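Local coordinates for MarR Like Protein, TVG0766549 (Thermoplasma volcanium, PDB 3LFK) that is of unknown function but folds like MarR-type winged helix-turn-helix regulators, and so probably binds DNA rather than acting as a mechanosensitive channel, at residues A6-K11 / M74-A79; E29-M34 / Q101-R106; L43-H48 / Y55-E60. All blocks are in the same frame, centred on the assembly; numbering follows the deposited sequence.

Interaction 1: A6-K11 / M74-A79; sequences AMAESK and MDYGFA
Asp75, on the last turn of helix 66-76, receives the backbone of Ala8 on its carboxylate: Ala8 N lies 2.9 Å from Asp75 OD2 and the N-H...O angle is 165°. The donor arrives from above the carboxylate plane, while Met7 CB sits 3.5 Å from the same Asp75 OD2, its side chain crossing that of Asp75 at about a right angle. By its place in the winged helix-turn-helix order this is probably the recognition helix, and its C-terminal end closes in a Schellman motif.

Tyr76 follows, and its ring carries Lys11. The two side chains run side by side in the same direction, with Lys11 CE 3.5 Å from the Tyr76 ring centroid and directly over the face, a CH-pi contact. Lys11 is extended as far as CE and bends at chi4 (-56°), which leaves NZ 4.4 Å from the Tyr76 centroid in a cation-pi arrangement. Water 1 accepts from Lys11 NZ and reaches Tyr76 OH only weakly; that hydroxyl is hydrogen-bonded to Glu38. Glu9 O lies at the ring edge, 3.5 Å from Tyr76 CD1. On the backbone, Tyr76 O accepts Lys11 N at 2.9 Å.

Gly77 has the positive phi (95°) of the Schellman turn. Phe78 then finishes the contact, its CZ 3.7 Å from Lys11 CB.

Interaction 2: E29-M34 / Q101-R106; sequences ENNYDM and QAIRVR
Asn31 OD1 sits at the edge of the Arg106 guanidinium, practically in its plane, and the Asn31 amide is turned 48° against that plane. The guanidinium is thus met at its edge, whereas the amide oxygen takes one donor in its plane and one from above it. A third flat group, the Tyr32 ring, also works by its edge: Ile103 CG1 lies near the ring plane, 4.2 Å from Tyr32 CE1.

Arg106 meets the amide end-on with two nitrogens that converge on one atom. NH1 is 2.7 Å from Asn31 OD1 and NH2 is 2.9 Å from Asn31 OD1. The two donors use the oxygen differently: NH2 lies in the carbonyl plane, on a lone pair, whereas NH1 stands 43° out of that plane. Neither bond is straight (149° at the NH1 hydrogen), as expected when one acceptor is shared by two N-H groups. Arg106 NH1 also makes a weak bond to Leu28 O.

Beside this polar grip lies an apolar contact. Ile103 CD1 is 3.7 Å from Met34 CE, and Met34 continues inward against Val99, Leu73 and Phe78. Separately, the hydroxyl of Tyr32 packs on a methyl, with OH 3.5 Å from Ala102 CB. Residues Asn31 to Asp33 all have positive phi, so the loop before helix 36-47 turns left-handed here, where it packs against the long C-terminal helix 94-116 of this winged-helix fold.

The pair of hydrogen bonds to OD1 identifies the oxygen branch and should hold the amide against flipping, ND2 lying farther from Arg106. The guanidinium's positive charge, delivered through two N-H groups, would probably polarise the Asn31 carbonyl.

Interaction 3: L43-H48 / Y55-E60; sequences LFLKTH and YRIKNE
Leu45 and Ile57 mark the closest backbone approach, their CA atoms 8.4 Å apart, where the axes of helix 43-47 and helix 55-60 pass at 11.8 Å with 121° between their directions. The backbones do not meet at that separation; side chains make the contact, Phe44 also coming near the backbone oxygens of Arg56 and Glu60.

Leu45 CD2 meets Ile57 CD1 at 3.8 Å, the two chains crossing at about a right angle. Phe44 reaches further along the second helix. Its CG, anti to the backbone N (chi1 172°), is directed toward helix 55-60. Phe44 CE2 lies 4.2 Å from Ile57 CG1, and Phe44 CZ 3.9 Å from Glu60 CB. The Glu60 carboxylate is turned 79° to the ring and places OE1 at its edge, in plane, while His48 CD2 covers the centre of one face.

Arg56 holds that carboxylate side-on: Arg56 NE bonds Glu60 OE2 at 2.8 Å, and Arg56 NH2 bonds Glu60 OE1 at 3.0 Å through the syn lone pair of OE1. This salt bridge spans one turn of helix 54-60 and fixes both groups near His48, whose ND1 stands 3.6 Å from Arg56 NH2. No hydrogen bond crosses between the segments, so the join is by packing.

Ile52 of strand 51-53 touches Phe44, Leu45 and Ile57 alike. A helix, a short strand and a second helix packed over that strand form the opening half of a winged helix-turn-helix domain.

How the interactions relate
All three contacts belong to one winged-helix fold, their centres 16 to 18 Å apart. Interactions 1 and 2 touch and their segments alternate along the chain: 6-11, 29-34, 74-79, 101-106. Met34 packs on Tyr76 and Phe78, and Lys11 CE lies 3.1 Å from Tyr32 O. Interaction 3 falls within the chain span of both. It touches interaction 2 where Arg104 and Gln101 of helix 94-116 meet Leu43 and Lys46 of helix 36-47, but stays about 5 Å (nearest atoms) from interaction 1. The N-terminal region ties the C-terminal end of helix 66-76 to the middle of helix 94-116, while interaction 3 packs helix 36-47 against 54-60, which opens the helix-turn-helix, consistent with a DNA-binding architecture.

Interaction 1: A6-K11 / M74-A79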
loop_
_atom_site.group_PDB
_atom_site.type_symbol
_atom_site.label_atom_id
_atom_site.label_comp_id
_atom_site.label_asym_id
_atom_site.label_seq_id
_atom_site.Cartn_x
_atom_site.Cartn_y
_atom_site.Cartn_z
ATOM N N ALA A 6 10.423 -12.913 13.464
ATOM C CA ALA A 6 10.557 -11.485 13.733
ATOM C C ALA A 6 9.693 -10.689 12.759
ATOM O O ALA A 6 9.487 -9.496 12.941
ATOM C CB ALA A 6 12.005 -11.056 13.587
ATOM N N MET A 7 9.199 -11.366 11.731
ATOM C CA MET A 7 8.383 -10.713 10.716
ATOM C C MET A 7 6.995 -10.393 11.206
ATOM O O MET A 7 6.463 -11.064 12.083
ATOM C CB MET A 7 8.247 -11.597 9.497
ATOM C CG MET A 7 9.473 -12.426 9.223
ATOM S SD MET A 7 9.832 -12.509 7.500
ATOM C CE MET A 7 8.907 -13.765 6.985
ATOM N N ALA A 8 6.395 -9.363 10.622
ATOM C CA ALA A 8 5.034 -9.004 10.995
ATOM C C ALA A 8 4.135 -10.049 10.349
ATOM O O ALA A 8 4.535 -10.745 9.406
ATOM C CB ALA A 8 4.689 -7.608 10.474
ATOM N N GLU A 9 2.918 -10.173 10.856
ATOM C CA GLU A 9 1.984 -11.154 10.328
ATOM C C GLU A 9 1.427 -10.772 8.958
ATOM O O GLU A 9 1.230 -9.583 8.669
ATOM C CB GLU A 9 0.827 -11.337 11.328
ATOM C CG GLU A 9 -0.171 -12.408 10.926
ATOM C CD GLU A 9 -1.245 -12.664 11.987
ATOM O OE1 GLU A 9 -1.991 -11.719 12.344
ATOM O OE2 GLU A 9 -1.344 -13.822 12.459
ATOM N N SER A 10 1.196 -11.760 8.096
ATOM C CA SER A 10 0.613 -11.496 6.790
ATOM C C SER A 10 -0.793 -10.942 6.939
ATOM O O SER A 10 -1.517 -11.338 7.857
ATOM C CB SER A 10 0.514 -12.783 5.978
ATOM O OG SER A 10 -0.186 -12.586 4.788
ATOM N N LYS A 11 -1.175 -10.013 6.066
ATOM C CA LYS A 11 -2.538 -9.498 6.090
ATOM C C LYS A 11 -3.307 -10.095 4.928
ATOM O O LYS A 11 -4.477 -9.758 4.704
ATOM C CB LYS A 11 -2.578 -7.972 5.965
ATOM C CG LYS A 11 -1.931 -7.252 7.131
ATOM C CD LYS A 11 -2.240 -5.750 7.046
ATOM C CE LYS A 11 -1.550 -5.022 8.196
ATOM N NZ LYS A 11 -1.944 -5.584 9.538
ATOM N N MET A 74 6.130 -5.689 3.029
ATOM C CA MET A 74 6.473 -6.993 2.453
ATOM C C MET A 74 5.958 -8.128 3.340
ATOM O O MET A 74 5.398 -9.110 2.816
ATOM C CB MET A 74 7.982 -7.080 2.252
ATOM C CG MET A 74 8.434 -6.074 1.228
ATOM S SD MET A 74 10.293 -6.054 1.099
ATOM C CE MET A 74 10.773 -5.892 2.565
ATOM N N ASP A 75 6.148 -7.998 4.646
ATOM C CA ASP A 75 5.682 -9.009 5.588
ATOM C C ASP A 75 4.143 -9.125 5.501
ATOM O O ASP A 75 3.598 -10.204 5.623
ATOM C CB ASP A 75 6.047 -8.638 7.017
ATOM C CG ASP A 75 7.535 -8.718 7.297
ATOM O OD1 ASP A 75 8.308 -9.219 6.447
ATOM O OD2 ASP A 75 7.921 -8.253 8.388
ATOM N N TYR A 76 3.449 -8.008 5.263
ATOM C CA TYR A 76 1.980 -8.060 5.167
ATOM C C TYR A 76 1.493 -8.747 3.901
ATOM O O TYR A 76 0.325 -9.121 3.802
ATOM C CB TYR A 76 1.363 -6.642 5.133
ATOM C CG TYR A 76 1.619 -5.780 6.330
ATOM C CD1 TYR A 76 1.839 -6.304 7.582
ATOM C CD2 TYR A 76 1.603 -4.386 6.191
ATOM C CE1 TYR A 76 2.040 -5.490 8.684
ATOM C CE2 TYR A 76 1.793 -3.555 7.273
ATOM C CZ TYR A 76 2.014 -4.095 8.521
ATOM O OH TYR A 76 2.199 -3.274 9.604
ATOM N N GLY A 77 2.366 -8.863 2.907
ATOM C CA GLY A 77 2.010 -9.464 1.642
ATOM C C GLY A 77 1.598 -8.446 0.583
ATOM O O GLY A 77 1.027 -8.793 -0.447
ATOM N N PHE A 78 1.940 -7.180 0.817
ATOM C CA PHE A 78 1.542 -6.108 -0.109
ATOM C C PHE A 78 2.592 -5.653 -1.109
ATOM O O PHE A 78 2.271 -4.959 -2.094
ATOM C CB PHE A 78 1.072 -4.864 0.665
ATOM C CG PHE A 78 -0.135 -5.088 1.555
ATOM C CD1 PHE A 78 -1.008 -6.166 1.351
ATOM C CD2 PHE A 78 -0.406 -4.204 2.603
ATOM C CE1 PHE A 78 -2.125 -6.337 2.192
ATOM C CE2 PHE A 78 -1.507 -4.367 3.439
ATOM C CZ PHE A 78 -2.385 -5.448 3.234
ATOM N N ALA A 79 3.839 -6.047 -0.882
ATOM C CA ALA A 79 4.903 -5.654 -1.782
ATOM C C ALA A 79 5.994 -6.700 -1.767
ATOM O O ALA A 79 6.089 -7.537 -0.852
ATOM C CB ALA A 79 5.475 -4.306 -1.313
HETATM O O HOH W 1 -0.421 -4.170 11.431
#

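Interaction 2: E29-M34 / Q101-R106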
loop_
_atom_site.group_PDB
_atom_site.type_symbol
_atom_site.label_atom_id
_atom_site.label_comp_id
_atom_site.label_asym_id
_atom_site.label_seq_id
_atom_site.Cartn_x
_atom_site.Cartn_y
_atom_site.Cartn_z
ATOM N N GLU A 29 -11.784 0.728 6.989
ATOM C CA GLU A 29 -12.016 1.872 7.859
ATOM C C GLU A 29 -10.827 2.182 8.772
ATOM O O GLU A 29 -10.645 3.330 9.178
ATOM C CB GLU A 29 -13.281 1.662 8.700
ATOM C CG GLU A 29 -13.612 0.211 8.937
ATOM C CD GLU A 29 -14.586 -0.323 7.893
ATOM O OE1 GLU A 29 -15.807 -0.119 8.077
ATOM O OE2 GLU A 29 -14.138 -0.928 6.889
ATOM N N ASN A 30 -10.011 1.184 9.094
ATOM C CA ASN A 30 -8.845 1.445 9.959
ATOM C C ASN A 30 -7.562 1.136 9.176
ATOM O O ASN A 30 -6.543 0.747 9.765
ATOM C CB ASN A 30 -8.897 0.586 11.236
ATOM C CG ASN A 30 -7.991 1.125 12.337
ATOM O OD1 ASN A 30 -7.657 2.322 12.356
ATOM N ND2 ASN A 30 -7.600 0.257 13.258
ATOM N N ASN A 31 -7.624 1.327 7.857
ATOM C CA ASN A 31 -6.481 1.101 6.979
ATOM C C ASN A 31 -5.862 -0.278 7.157
ATOM O O ASN A 31 -4.650 -0.428 7.052
ATOM C CB ASN A 31 -5.401 2.173 7.227
ATOM C CG ASN A 31 -5.782 3.536 6.656
ATOM O OD1 ASN A 31 -6.455 3.624 5.630
ATOM N ND2 ASN A 31 -5.317 4.601 7.307
ATOM N N TYR A 32 -6.704 -1.275 7.416
ATOM C CA TYR A 32 -6.257 -2.662 7.599
ATOM C C TYR A 32 -5.185 -2.766 8.659
ATOM O O TYR A 32 -4.266 -3.558 8.532
ATOM C CB TYR A 32 -5.747 -3.232 6.262
ATOM C CG TYR A 32 -6.714 -3.042 5.105
ATOM C CD1 TYR A 32 -6.583 -1.953 4.234
ATOM C CD2 TYR A 32 -7.770 -3.933 4.892
ATOM C CE1 TYR A 32 -7.468 -1.760 3.186
ATOM C CE2 TYR A 32 -8.672 -3.749 3.823
ATOM C CZ TYR A 32 -8.502 -2.659 2.982
ATOM O OH TYR A 32 -9.332 -2.455 1.896
ATOM N N ASP A 33 -5.311 -1.945 9.692
ATOM C CA ASP A 33 -4.385 -1.915 10.819
ATOM C C ASP A 33 -2.976 -1.427 10.522
ATOM O O ASP A 33 -2.073 -1.576 11.345
ATOM C CB ASP A 33 -4.344 -3.285 11.503
ATOM C CG ASP A 33 -5.702 -3.714 11.984
ATOM O OD1 ASP A 33 -6.266 -2.982 12.822
ATOM O OD2 ASP A 33 -6.194 -4.756 11.518
ATOM N N MET A 34 -2.768 -0.839 9.357
ATOM C CA MET A 34 -1.466 -0.286 9.037
ATOM C C MET A 34 -1.318 1.047 9.742
ATOM O O MET A 34 -2.307 1.748 9.995
ATOM C CB MET A 34 -1.332 -0.046 7.529
ATOM C CG MET A 34 -1.219 -1.350 6.704
ATOM S SD MET A 34 -0.903 -0.968 4.978
ATOM C CE MET A 34 -2.585 -0.564 4.413
ATOM N N GLN A 101 -5.581 0.723 -3.834
ATOM C CA GLN A 101 -6.690 1.314 -4.593
ATOM C C GLN A 101 -7.925 1.544 -3.702
ATOM O O GLN A 101 -8.600 2.575 -3.818
ATOM C CB GLN A 101 -7.052 0.421 -5.774
ATOM C CG GLN A 101 -7.892 1.141 -6.865
ATOM C CD GLN A 101 -7.185 2.351 -7.478
ATOM O OE1 GLN A 101 -6.043 2.667 -7.140
ATOM N NE2 GLN A 101 -7.872 3.035 -8.390
ATOM N N ALA A 102 -8.221 0.604 -2.800
ATOM C CA ALA A 102 -9.367 0.748 -1.905
ATOM C C ALA A 102 -9.210 1.982 -1.033
ATOM O O ALA A 102 -10.169 2.741 -0.815
ATOM C CB ALA A 102 -9.519 -0.495 -1.039
ATOM N N ILE A 103 -7.995 2.196 -0.532
ATOM C CA ILE A 103 -7.715 3.345 0.307
ATOM C C ILE A 103 -7.789 4.626 -0.527
ATOM O O ILE A 103 -8.351 5.629 -0.067
ATOM C CB ILE A 103 -6.306 3.207 0.963
ATOM C CG1 ILE A 103 -6.353 2.078 2.008
ATOM C CG2 ILE A 103 -5.869 4.536 1.625
ATOM C CD1 ILE A 103 -4.961 1.689 2.588
ATOM N N ARG A 104 -7.230 4.591 -1.737
ATOM C CA ARG A 104 -7.255 5.778 -2.608
ATOM C C ARG A 104 -8.690 6.181 -2.909
ATOM O O ARG A 104 -9.029 7.359 -2.857
ATOM C CB ARG A 104 -6.547 5.499 -3.930
ATOM C CG ARG A 104 -5.040 5.505 -3.859
ATOM C CD ARG A 104 -4.461 5.340 -5.260
ATOM N NE ARG A 104 -4.743 6.501 -6.109
ATOM C CZ ARG A 104 -4.549 6.541 -7.425
ATOM N NH1 ARG A 104 -4.074 5.480 -8.067
ATOM N NH2 ARG A 104 -4.813 7.651 -8.102
ATOM N N VAL A 105 -9.518 5.202 -3.243
ATOM C CA VAL A 105 -10.924 5.496 -3.546
ATOM C C VAL A 105 -11.659 6.034 -2.328
ATOM O O VAL A 105 -12.409 7.022 -2.431
ATOM C CB VAL A 105 -11.628 4.256 -4.097
ATOM C CG1 VAL A 105 -13.132 4.489 -4.169
ATOM C CG2 VAL A 105 -11.059 3.937 -5.480
ATOM N N ARG A 106 -11.450 5.425 -1.163
ATOM C CA ARG A 106 -12.112 5.924 0.049
ATOM C C ARG A 106 -11.694 7.379 0.282
ATOM O O ARG A 106 -12.528 8.252 0.580
ATOM C CB ARG A 106 -11.711 5.082 1.267
ATOM C CG ARG A 106 -12.267 5.579 2.602
ATOM C CD ARG A 106 -11.412 5.043 3.731
ATOM N NE ARG A 106 -10.090 5.661 3.709
ATOM C CZ ARG A 106 -9.017 5.160 4.316
ATOM N NH1 ARG A 106 -9.098 4.025 4.990
ATOM N NH2 ARG A 106 -7.866 5.805 4.257
#

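Interaction 3: L43-H48 / Y55-E60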
loop_
_atom_site.group_PDB
_atom_site.type_symbol
_atom_site.label_atom_id
_atom_site.label_comp_id
_atom_site.label_asym_id
_atom_site.label_seq_id
_atom_site.Cartn_x
_atom_site.Cartn_y
_atom_site.Cartn_z
ATOM N N LEU A 43 0.787 4.041 -0.775
ATOM C CA LEU A 43 0.206 4.937 -1.773
ATOM C C LEU A 43 1.306 5.539 -2.651
ATOM O O LEU A 43 1.085 5.802 -3.834
ATOM C CB LEU A 43 -0.610 6.054 -1.089
ATOM C CG LEU A 43 -1.828 5.552 -0.311
ATOM C CD1 LEU A 43 -2.623 6.738 0.232
ATOM C CD2 LEU A 43 -2.691 4.696 -1.194
ATOM N N PHE A 44 2.485 5.747 -2.084
ATOM C CA PHE A 44 3.592 6.278 -2.878
ATOM C C PHE A 44 3.908 5.236 -3.962
ATOM O O PHE A 44 4.079 5.560 -5.132
ATOM C CB PHE A 44 4.805 6.517 -1.977
ATOM C CG PHE A 44 6.059 6.894 -2.723
ATOM C CD1 PHE A 44 6.333 8.225 -3.028
ATOM C CD2 PHE A 44 6.964 5.913 -3.119
ATOM C CE1 PHE A 44 7.498 8.562 -3.721
ATOM C CE2 PHE A 44 8.130 6.239 -3.808
ATOM C CZ PHE A 44 8.395 7.568 -4.111
ATOM N N LEU A 45 3.981 3.965 -3.585
ATOM C CA LEU A 45 4.270 2.926 -4.549
ATOM C C LEU A 45 3.176 2.844 -5.617
ATOM O O LEU A 45 3.472 2.669 -6.803
ATOM C CB LEU A 45 4.420 1.565 -3.831
ATOM C CG LEU A 45 5.636 1.501 -2.886
ATOM C CD1 LEU A 45 5.553 0.221 -2.020
ATOM C CD2 LEU A 45 6.927 1.484 -3.689
ATOM N N LYS A 46 1.918 2.968 -5.201
ATOM C CA LYS A 46 0.794 2.896 -6.118
ATOM C C LYS A 46 0.842 4.067 -7.093
ATOM O O LYS A 46 0.602 3.885 -8.286
ATOM C CB LYS A 46 -0.529 2.930 -5.338
ATOM C CG LYS A 46 -1.762 2.700 -6.205
ATOM C CD LYS A 46 -1.743 1.274 -6.764
ATOM C CE LYS A 46 -3.019 0.929 -7.550
ATOM N NZ LYS A 46 -3.081 1.623 -8.874
ATOM N N THR A 47 1.182 5.243 -6.574
ATOM C CA THR A 47 1.253 6.473 -7.385
ATOM C C THR A 47 2.340 6.397 -8.454
ATOM O O THR A 47 2.226 7.025 -9.511
ATOM C CB THR A 47 1.523 7.693 -6.482
ATOM O OG1 THR A 47 0.356 7.967 -5.708
ATOM C CG2 THR A 47 1.890 8.921 -7.322
ATOM N N HIS A 48 3.399 5.649 -8.178
ATOM C CA HIS A 48 4.487 5.481 -9.128
ATOM C C HIS A 48 4.414 4.146 -9.870
ATOM O O HIS A 48 5.401 3.431 -10.005
ATOM C CB HIS A 48 5.820 5.666 -8.404
ATOM C CG HIS A 48 5.982 7.041 -7.837
ATOM N ND1 HIS A 48 6.350 8.121 -8.610
ATOM C CD2 HIS A 48 5.687 7.540 -6.612
ATOM C CE1 HIS A 48 6.274 9.223 -7.887
ATOM N NE2 HIS A 48 5.873 8.901 -6.672
ATOM N N TYR A 55 16.248 2.931 -4.541
ATOM C CA TYR A 55 16.844 4.220 -4.217
ATOM C C TYR A 55 15.831 5.376 -4.285
ATOM O O TYR A 55 15.987 6.372 -3.596
ATOM C CB TYR A 55 18.091 4.485 -5.099
ATOM C CG TYR A 55 17.802 4.923 -6.504
ATOM C CD1 TYR A 55 17.395 6.228 -6.776
ATOM C CD2 TYR A 55 17.889 4.022 -7.563
ATOM C CE1 TYR A 55 17.072 6.622 -8.071
ATOM C CE2 TYR A 55 17.569 4.403 -8.855
ATOM C CZ TYR A 55 17.160 5.701 -9.102
ATOM O OH TYR A 55 16.835 6.070 -10.385
ATOM N N ARG A 56 14.784 5.258 -5.095
ATOM C CA ARG A 56 13.801 6.340 -5.132
ATOM C C ARG A 56 13.000 6.366 -3.832
ATOM O O ARG A 56 12.614 7.430 -3.343
ATOM C CB ARG A 56 12.857 6.197 -6.333
ATOM C CG ARG A 56 13.567 6.364 -7.680
ATOM C CD ARG A 56 12.581 6.551 -8.836
ATOM N NE ARG A 56 11.699 7.687 -8.606
ATOM C CZ ARG A 56 10.607 7.944 -9.322
ATOM N NH1 ARG A 56 10.265 7.146 -10.325
ATOM N NH2 ARG A 56 9.834 8.974 -9.011
ATOM N N ILE A 57 12.749 5.187 -3.264
ATOM C CA ILE A 57 12.013 5.120 -2.011
ATOM C C ILE A 57 12.810 5.807 -0.905
ATOM O O ILE A 57 12.254 6.528 -0.089
ATOM C CB ILE A 57 11.719 3.653 -1.652
ATOM C CG1 ILE A 57 10.675 3.122 -2.627
ATOM C CG2 ILE A 57 11.237 3.528 -0.197
ATOM C CD1 ILE A 57 10.505 1.628 -2.571
ATOM N N LYS A 58 14.123 5.615 -0.910
ATOM C CA LYS A 58 14.971 6.230 0.099
ATOM C C LYS A 58 15.022 7.732 -0.034
ATOM O O LYS A 58 14.999 8.458 0.958
ATOM C CB LYS A 58 16.390 5.690 -0.006
ATOM C CG LYS A 58 16.529 4.244 0.343
ATOM C CD LYS A 58 17.998 3.896 0.417
ATOM C CE LYS A 58 18.202 2.471 0.857
ATOM N NZ LYS A 58 19.645 2.193 1.101
ATOM N N ASN A 59 15.087 8.195 -1.273
ATOM C CA ASN A 59 15.200 9.620 -1.543
ATOM C C ASN A 59 13.925 10.438 -1.486
ATOM O O ASN A 59 13.929 11.577 -1.010
ATOM C CB ASN A 59 15.806 9.861 -2.947
ATOM C CG ASN A 59 17.201 9.272 -3.123
ATOM O OD1 ASN A 59 17.899 8.963 -2.156
ATOM N ND2 ASN A 59 17.618 9.130 -4.382
ATOM N N GLU A 60 12.828 9.843 -1.938
ATOM C CA GLU A 60 11.601 10.589 -2.121
ATOM C C GLU A 60 10.392 10.517 -1.194
ATOM O O GLU A 60 9.455 11.296 -1.361
ATOM C CB GLU A 60 11.126 10.288 -3.541
ATOM C CG GLU A 60 12.186 10.512 -4.619
ATOM C CD GLU A 60 11.781 9.961 -5.974
ATOM O OE1 GLU A 60 10.581 10.013 -6.317
ATOM O OE2 GLU A 60 12.671 9.490 -6.712
#